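Local coordinates for protein benzyl alcohol dehydrogenase (PDB 1F8F) that probably oxidises benzyl alcohols to the corresponding aldehydes with NAD as the hydride acceptor, as a zinc-containing alcohol dehydrogenase, at residues P321-F324 against I325-V329. Sequence-based numbering, arbitrary orientation.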
loop_
_atom_site.group_PDB
_atom_site.type_symbol
_atom_site.label_atom_id
_atom_site.label_comp_id
_atom_site.label_asym_id
_atom_site.label_seq_id
_atom_site.Cartn_x
_atom_site.Cartn_y
_atom_site.Cartn_z
ATOM N N PRO A 321 -17.647 2.179 -9.359
ATOM C CA PRO A 321 -18.956 2.754 -9.097
ATOM C C PRO A 321 -20.016 1.805 -8.541
ATOM O O PRO A 321 -20.809 2.242 -7.681
ATOM C CB PRO A 321 -19.392 3.397 -10.405
ATOM C CG PRO A 321 -18.127 3.514 -11.182
ATOM C CD PRO A 321 -17.152 2.481 -10.726
ATOM N N LYS A 322 -20.025 0.547 -8.981
ATOM C CA LYS A 322 -20.904 -0.497 -8.545
ATOM C C LYS A 322 -20.723 -0.791 -7.041
ATOM O O LYS A 322 -21.687 -1.178 -6.379
ATOM C CB LYS A 322 -20.643 -1.813 -9.307
ATOM C CG LYS A 322 -21.309 -1.937 -10.665
ATOM C CD LYS A 322 -22.591 -2.824 -10.630
ATOM C CE LYS A 322 -23.401 -2.254 -11.825
ATOM N NZ LYS A 322 -24.652 -2.991 -12.149
ATOM N N LYS A 323 -19.528 -0.511 -6.526
ATOM C CA LYS A 323 -19.213 -0.587 -5.129
ATOM C C LYS A 323 -19.365 0.747 -4.379
ATOM O O LYS A 323 -20.028 0.819 -3.355
ATOM C CB LYS A 323 -17.749 -1.051 -4.917
ATOM C CG LYS A 323 -17.496 -1.461 -3.481
ATOM C CD LYS A 323 -15.992 -1.498 -3.139
ATOM C CE LYS A 323 -15.857 -2.056 -1.706
ATOM N NZ LYS A 323 -14.432 -2.181 -1.339
ATOM N N PHE A 324 -18.748 1.827 -4.846
ATOM C CA PHE A 324 -18.723 3.147 -4.242
ATOM C C PHE A 324 -20.048 3.907 -4.206
ATOM O O PHE A 324 -20.294 4.622 -3.213
ATOM C CB PHE A 324 -17.639 4.017 -4.944
ATOM C CG PHE A 324 -17.216 5.225 -4.138
ATOM C CD1 PHE A 324 -16.826 5.134 -2.816
ATOM C CD2 PHE A 324 -17.206 6.508 -4.689
ATOM C CE1 PHE A 324 -16.439 6.254 -2.083
ATOM C CE2 PHE A 324 -16.808 7.612 -3.983
ATOM C CZ PHE A 324 -16.407 7.512 -2.651
ATOM N N ILE A 325 -20.857 3.860 -5.273
ATOM C CA ILE A 325 -22.117 4.600 -5.314
ATOM C C ILE A 325 -23.028 4.199 -4.176
ATOM O O ILE A 325 -23.491 5.078 -3.447
ATOM C CB ILE A 325 -22.826 4.645 -6.669
ATOM C CG1 ILE A 325 -22.141 5.764 -7.508
ATOM C CG2 ILE A 325 -24.339 4.947 -6.583
ATOM C CD1 ILE A 325 -22.560 5.553 -8.948
ATOM N N PRO A 326 -23.311 2.911 -4.009
ATOM C CA PRO A 326 -24.077 2.472 -2.849
ATOM C C PRO A 326 -23.413 2.878 -1.541
ATOM O O PRO A 326 -24.145 3.117 -0.560
ATOM C CB PRO A 326 -24.196 0.941 -3.010
ATOM C CG PRO A 326 -23.903 0.721 -4.460
ATOM C CD PRO A 326 -22.956 1.801 -4.908
ATOM N N GLU A 327 -22.069 2.942 -1.409
ATOM C CA GLU A 327 -21.479 3.361 -0.156
ATOM C C GLU A 327 -21.844 4.836 0.130
ATOM O O GLU A 327 -22.214 5.209 1.251
ATOM C CB GLU A 327 -19.955 3.154 -0.077
ATOM C CG GLU A 327 -19.492 1.708 0.065
ATOM C CD GLU A 327 -18.047 1.481 -0.269
ATOM O OE1 GLU A 327 -17.287 2.309 -0.791
ATOM O OE2 GLU A 327 -17.557 0.356 0.007
ATOM N N LEU A 328 -21.800 5.698 -0.900
ATOM C CA LEU A 328 -22.214 7.084 -0.662
ATOM C C LEU A 328 -23.695 7.169 -0.270
ATOM O O LEU A 328 -24.018 7.950 0.608
ATOM C CB LEU A 328 -21.925 7.969 -1.859
ATOM C CG LEU A 328 -20.438 8.065 -2.286
ATOM C CD1 LEU A 328 -20.389 8.925 -3.544
ATOM C CD2 LEU A 328 -19.531 8.527 -1.162
ATOM N N VAL A 329 -24.618 6.463 -0.885
ATOM C CA VAL A 329 -26.045 6.523 -0.514
ATOM C C VAL A 329 -26.223 6.103 0.946
ATOM O O VAL A 329 -27.098 6.631 1.646
ATOM C CB VAL A 329 -26.925 5.613 -1.391
ATOM C CG1 VAL A 329 -28.372 5.561 -0.935
ATOM C CG2 VAL A 329 -26.916 5.997 -2.862
#
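F324 and L328 meet one helical turn apart: CG of L328 lies over one face of the phenyl ring, 4.2 Å from the ring centroid in a CH-pi contact, and L328 CD2 comes within 3.6 Å of F324 CZ. The ring stretches forward to this leucine because CG of F324 stands anti to the backbone N (chi1 -162°). At the ring's edge, close to its plane, OE1 of E327 comes within 3.5 Å of F324 CD1, and the carboxylate is turned almost perpendicular to the phenyl plane. The other oxygen, OE2, faces K323, whose extended chain brings CE to 3.4 Å from it; the ammonium NZ stays 4.2 Å from OE2, too far for a salt bridge, though the opposite charges may still attract each other. A sulfate ion, probably from the crystallisation liquor, also lies close to OE2.

The backbone sets this spacing. The amide of L328 donates to F324 O (3.0 Å), and that of I325 to P321 O (2.9 Å). P326 has no N-H to continue the series, and its ring CG instead packs 3.5 Å from K322 O, where the helix kinks. Farther out, helix 174-186 of the same chain lies against F324 and L328, through N184 and A179 respectively. The whole illustrates i to i+3 and i to i+4 side-chain pairing between successive turns of a helix, here the proline-started first turns of helix 321-333, which follows the last strand, 310-313, of the six-stranded Rossmann-fold sheet.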